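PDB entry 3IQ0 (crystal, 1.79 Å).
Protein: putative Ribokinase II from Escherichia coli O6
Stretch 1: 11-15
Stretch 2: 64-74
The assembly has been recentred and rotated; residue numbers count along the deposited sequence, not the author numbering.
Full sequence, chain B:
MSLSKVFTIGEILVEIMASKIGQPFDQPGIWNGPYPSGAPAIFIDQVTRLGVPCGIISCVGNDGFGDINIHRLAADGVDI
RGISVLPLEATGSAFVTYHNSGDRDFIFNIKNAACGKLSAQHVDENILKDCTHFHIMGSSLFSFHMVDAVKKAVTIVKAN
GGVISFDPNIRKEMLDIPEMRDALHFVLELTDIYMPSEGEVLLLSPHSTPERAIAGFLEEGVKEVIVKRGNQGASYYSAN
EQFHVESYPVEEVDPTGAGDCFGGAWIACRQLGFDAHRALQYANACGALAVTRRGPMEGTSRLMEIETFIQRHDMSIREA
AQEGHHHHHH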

ATOM      1  N   GLU B  11       4.358  14.632  -0.367  1.00 23.95           N
ATOM      2  CA  GLU B  11       4.349  13.201  -0.583  1.00 23.91           C
ATOM      3  C   GLU B  11       5.251  12.708  -1.702  1.00 23.22           C
ATOM      4  O   GLU B  11       5.349  13.320  -2.764  1.00 22.38           O
ATOM      5  N   ILE B  12       5.917  11.592  -1.431  1.00 23.29           N
ATOM      6  CA  ILE B  12       6.776  10.921  -2.390  1.00 22.46           C
ATOM      7  C   ILE B  12       6.222   9.500  -2.395  1.00 24.35           C
ATOM      8  O   ILE B  12       6.088   8.877  -1.341  1.00 26.47           O
ATOM      9  N   LEU B  13       5.875   8.998  -3.570  1.00 23.04           N
ATOM     10  CA  LEU B  13       5.328   7.654  -3.672  1.00 22.94           C
ATOM     11  C   LEU B  13       5.755   7.022  -4.981  1.00 23.52           C
ATOM     12  O   LEU B  13       6.408   7.670  -5.803  1.00 22.53           O
ATOM     13  N   VAL B  14       5.409   5.750  -5.161  1.00 21.77           N
ATOM     14  CA  VAL B  14       5.720   5.059  -6.401  1.00 21.72           C
ATOM     15  C   VAL B  14       4.400   4.765  -7.094  1.00 22.84           C
ATOM     16  O   VAL B  14       3.365   4.602  -6.447  1.00 22.11           O
ATOM     17  N   GLU B  15       4.429   4.727  -8.417  1.00 22.91           N
ATOM     18  CA  GLU B  15       3.226   4.449  -9.185  1.00 22.95           C
ATOM     19  C   GLU B  15       3.422   3.127  -9.909  1.00 21.62           C
ATOM     20  O   GLU B  15       4.504   2.861 -10.425  1.00 19.88           O
ATOM     21  N   GLY B  64      12.432  -0.795  -0.967  1.00 29.71           N
ATOM     22  CA  GLY B  64      12.894  -0.473  -2.308  1.00 28.02           C
ATOM     23  C   GLY B  64      12.096   0.585  -3.047  1.00 27.52           C
ATOM     24  O   GLY B  64      12.613   1.228  -3.961  1.00 28.62           O
ATOM     25  N   PHE B  65      10.831   0.755  -2.677  1.00 26.92           N
ATOM     26  CA  PHE B  65       9.987   1.760  -3.311  1.00 25.67           C
ATOM     27  C   PHE B  65      10.441   3.120  -2.812  1.00 26.52           C
ATOM     28  O   PHE B  65      10.357   4.121  -3.523  1.00 27.50           O
ATOM     29  N   GLY B  66      10.922   3.146  -1.573  1.00 26.68           N
ATOM     30  CA  GLY B  66      11.419   4.384  -1.014  1.00 26.79           C
ATOM     31  C   GLY B  66      12.751   4.690  -1.673  1.00 26.82           C
ATOM     32  O   GLY B  66      13.047   5.842  -1.987  1.00 27.08           O
ATOM     33  N   ASP B  67      13.544   3.645  -1.907  1.00 27.11           N
ATOM     34  CA  ASP B  67      14.859   3.795  -2.522  1.00 27.02           C
ATOM     35  C   ASP B  67      14.838   4.276  -3.966  1.00 26.18           C
ATOM     36  O   ASP B  67      15.680   5.079  -4.365  1.00 27.47           O
ATOM     37  N   ILE B  68      13.894   3.788  -4.761  1.00 25.39           N
ATOM     38  CA  ILE B  68      13.850   4.205  -6.155  1.00 23.99           C
ATOM     39  C   ILE B  68      13.618   5.712  -6.271  1.00 24.00           C
ATOM     40  O   ILE B  68      14.157   6.359  -7.168  1.00 23.99           O
ATOM     41  N   ASN B  69      12.830   6.279  -5.361  1.00 24.06           N
ATOM     42  CA  ASN B  69      12.590   7.717  -5.394  1.00 24.37           C
ATOM     43  C   ASN B  69      13.836   8.480  -4.953  1.00 24.23           C
ATOM     44  O   ASN B  69      14.225   9.456  -5.591  1.00 25.84           O
ATOM     45  N   ILE B  70      14.471   8.030  -3.873  1.00 24.29           N
ATOM     46  CA  ILE B  70      15.676   8.697  -3.390  1.00 24.97           C
ATOM     47  C   ILE B  70      16.797   8.639  -4.422  1.00 25.98           C
ATOM     48  O   ILE B  70      17.513   9.620  -4.614  1.00 27.51           O
ATOM     49  N   HIS B  71      16.944   7.494  -5.086  1.00 24.62           N
ATOM     50  CA  HIS B  71      17.980   7.316  -6.100  1.00 25.25           C
ATOM     51  C   HIS B  71      17.765   8.222  -7.309  1.00 24.89           C
ATOM     52  O   HIS B  71      18.700   8.866  -7.794  1.00 23.71           O
ATOM     53  N   ARG B  72      16.531   8.258  -7.799  1.00 22.14           N
ATOM     54  CA  ARG B  72      16.185   9.083  -8.954  1.00 20.84           C
ATOM     55  C   ARG B  72      16.429  10.562  -8.661  1.00 20.42           C
ATOM     56  O   ARG B  72      17.090  11.249  -9.429  1.00 19.50           O
ATOM     57  N   LEU B  73      15.878  11.049  -7.555  1.00 20.62           N
ATOM     58  CA  LEU B  73      16.041  12.451  -7.172  1.00 19.22           C
ATOM     59  C   LEU B  73      17.503  12.825  -6.942  1.00 20.18           C
ATOM     60  O   LEU B  73      17.957  13.880  -7.388  1.00 19.76           O
ATOM     61  N   ALA B  74      18.241  11.968  -6.247  1.00 18.70           N
ATOM     62  CA  ALA B  74      19.647  12.250  -5.982  1.00 19.99           C
ATOM     63  C   ALA B  74      20.432  12.279  -7.286  1.00 20.91           C
ATOM     64  O   ALA B  74      21.232  13.185  -7.521  1.00 24.14           O
TER

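The strand at residues 13-15 lies across the helix at 64-74 almost at right angles. Their directions differ by 98°, and the axes come within 7.9 Å of each other. The contact between them is small: 275 Å² of surface is buried, both sides summed. Three residues cover most of it: Val14 and Ile12 from the first stretch, and Asn69 from the helix.

Val14 is the centre of the contact. Its CA-to-CB bond points toward the helix, and its chi1 is m. Both methyl groups touch Phe65, and CG1 also reaches Ile68 and Asn69. CG2 sits over one face of the Phe65 ring, 4.0 Å from the ring centroid and 28° off the ring normal, which makes a CH-pi contact. The closest ring atom is near: Val14 CG2 to Phe65 CD2 is 3.7 Å. Phe65 is itself an m rotamer, with chi2 at -11°, and its CA-to-CB bond also points toward the strand. Val14 CG1 lies 3.2 Å from Phe65 O, a tight approach to the backbone. It is 3.6 Å from Ile68 CG2, an apolar contact, and Ile68 holds a t, t rotamer. Val14 CG1 is also 3.3 Å from Asn69 ND2, so the valine touches the polar end of that side chain as well.

Asn69 is the polar element of the contact. Its CA-to-CB bond points toward the first stretch, with chi1 m and chi2 at -72°. Its amide nitrogen turns back to its own helix: Asn69 ND2 donates a hydrogen bond to Phe65 O at 3.0 Å, one turn earlier. The same nitrogen also reaches across. Asn69 ND2 donates to Leu13 O at 3.4 Å, but the angle at the hydrogen is 134° and the bond is weak. It is the only hydrogen bond between the stretches. Asn69 OD1 lies 3.3 Å from Leu13 O, yet both atoms are acceptors and do not bond. The OD1 atom finds its partner elsewhere in the structure. Leu13 thus takes part through its carbonyl, while its CA-to-CB bond points away from the helix.

Ile12 precedes the strand. Its CA-to-CB bond points toward the helix, and it holds an m, t rotamer. Its CG2 methyl packs against the amide group of Asn69, with Ile12 CG2 to Asn69 CG at 3.4 Å. The longer branch extends to the next turn of the helix. There Ile12 CD1 meets Leu73 CD2 at 4.3 Å, a looser apolar contact. The CA-to-CB bond of Leu73 points toward the first stretch, and both its chi angles, -98° and 18°, lie between the usual wells.

Contacts with the first stretch therefore come from Phe65, Ile68, Asn69 and Leu73. Steps of three, one and four residues place all four on the side of the helix that meets the first stretch. All four are buried, as are Ile12 and Val14.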

ATOM      1  CB  GLU B  11       2.915  12.731  -0.853  1.00 24.92           C
ATOM      2  CG  GLU B  11       2.300  13.250  -2.161  1.00 26.07           C
ATOM      3  CD  GLU B  11       1.767  14.675  -2.072  1.00 24.81           C
ATOM      4  OE1 GLU B  11       2.062  15.370  -1.077  1.00 26.51           O
ATOM      5  OE2 GLU B  11       1.056  15.101  -3.007  1.00 25.75           O
ATOM      6  CB  ILE B  12       8.240  10.877  -1.933  1.00 22.91           C
ATOM      7  CG1 ILE B  12       8.883  12.255  -2.085  1.00 21.23           C
ATOM      8  CG2 ILE B  12       9.011   9.853  -2.743  1.00 22.96           C
ATOM      9  CD1 ILE B  12      10.321  12.289  -1.617  1.00 19.04           C
ATOM     10  CB  LEU B  13       3.797   7.700  -3.608  1.00 23.92           C
ATOM     11  CG  LEU B  13       3.081   8.672  -4.553  1.00 23.72           C
ATOM     12  CD1 LEU B  13       1.870   8.018  -5.183  1.00 23.08           C
ATOM     13  CD2 LEU B  13       2.669   9.904  -3.777  1.00 22.43           C
ATOM     14  CB  VAL B  14       6.484   3.727  -6.182  1.00 22.49           C
ATOM     15  CG1 VAL B  14       7.857   4.002  -5.583  1.00 22.19           C
ATOM     16  CG2 VAL B  14       5.679   2.796  -5.288  1.00 21.45           C
ATOM     17  CB  GLU B  15       2.976   5.565 -10.201  1.00 23.98           C
ATOM     18  CG  GLU B  15       1.630   5.474 -10.907  1.00 25.72           C
ATOM     19  CD  GLU B  15       1.320   6.705 -11.739  1.00 28.20           C
ATOM     20  OE1 GLU B  15       1.404   6.628 -12.982  1.00 27.46           O
ATOM     21  OE2 GLU B  15       0.996   7.755 -11.144  1.00 31.98           O
ATOM     22  CB  PHE B  65       8.517   1.530  -2.959  1.00 23.19           C
ATOM     23  CG  PHE B  65       7.907   0.335  -3.640  1.00 21.71           C
ATOM     24  CD1 PHE B  65       8.576  -0.316  -4.676  1.00 22.17           C
ATOM     25  CD2 PHE B  65       6.642  -0.110  -3.282  1.00 21.14           C
ATOM     26  CE1 PHE B  65       7.991  -1.386  -5.347  1.00 20.71           C
ATOM     27  CE2 PHE B  65       6.049  -1.181  -3.949  1.00 19.34           C
ATOM     28  CZ  PHE B  65       6.720  -1.816  -4.978  1.00 20.56           C
ATOM     29  CB  ASP B  67      15.635   2.476  -2.470  1.00 29.14           C
ATOM     30  CG  ASP B  67      15.907   2.009  -1.057  1.00 31.61           C
ATOM     31  OD1 ASP B  67      15.745   2.815  -0.116  1.00 32.47           O
ATOM     32  OD2 ASP B  67      16.297   0.831  -0.887  1.00 31.53           O
ATOM     33  CB  ILE B  68      12.777   3.431  -6.959  1.00 24.30           C
ATOM     34  CG1 ILE B  68      12.995   3.674  -8.452  1.00 24.19           C
ATOM     35  CG2 ILE B  68      11.377   3.863  -6.537  1.00 25.96           C
ATOM     36  CD1 ILE B  68      12.084   2.889  -9.343  1.00 24.04           C
ATOM     37  CB  ASN B  69      11.406   8.091  -4.508  1.00 24.38           C
ATOM     38  CG  ASN B  69      10.077   7.734  -5.142  1.00 26.31           C
ATOM     39  OD1 ASN B  69       9.642   8.371  -6.105  1.00 26.01           O
ATOM     40  ND2 ASN B  69       9.431   6.704  -4.615  1.00 23.41           N
ATOM     41  CB  ILE B  70      16.188   8.083  -2.068  1.00 25.03           C
ATOM     42  CG1 ILE B  70      15.251   8.467  -0.922  1.00 26.60           C
ATOM     43  CG2 ILE B  70      17.599   8.585  -1.768  1.00 27.38           C
ATOM     44  CD1 ILE B  70      15.601   7.824   0.406  1.00 27.16           C
ATOM     45  CB  HIS B  71      18.021   5.857  -6.569  1.00 28.09           C
ATOM     46  CG  HIS B  71      18.485   4.891  -5.522  1.00 30.78           C
ATOM     47  ND1 HIS B  71      18.381   3.527  -5.675  1.00 34.30           N
ATOM     48  CD2 HIS B  71      19.057   5.095  -4.312  1.00 32.32           C
ATOM     49  CE1 HIS B  71      18.867   2.928  -4.601  1.00 34.34           C
ATOM     50  NE2 HIS B  71      19.283   3.856  -3.760  1.00 33.86           N
ATOM     51  CB  ARG B  72      14.716   8.873  -9.339  1.00 20.62           C
ATOM     52  CG  ARG B  72      14.157   9.958 -10.253  1.00 23.47           C
ATOM     53  CD  ARG B  72      14.839   9.961 -11.611  1.00 29.39           C
ATOM     54  NE  ARG B  72      14.137   9.106 -12.559  1.00 36.34           N
ATOM     55  CZ  ARG B  72      13.200   9.531 -13.402  1.00 38.51           C
ATOM     56  NH1 ARG B  72      12.851  10.811 -13.432  1.00 39.37           N
ATOM     57  NH2 ARG B  72      12.598   8.669 -14.208  1.00 41.63           N
ATOM     58  CB  LEU B  73      15.215  12.740  -5.913  1.00 21.03           C
ATOM     59  CG  LEU B  73      13.824  13.383  -6.065  1.00 21.98           C
ATOM     60  CD1 LEU B  73      13.301  13.254  -7.471  1.00 22.52           C
ATOM     61  CD2 LEU B  73      12.877  12.767  -5.071  1.00 20.08           C
ATOM     62  CB  ALA B  74      20.227  11.197  -5.042  1.00 22.26           C
TER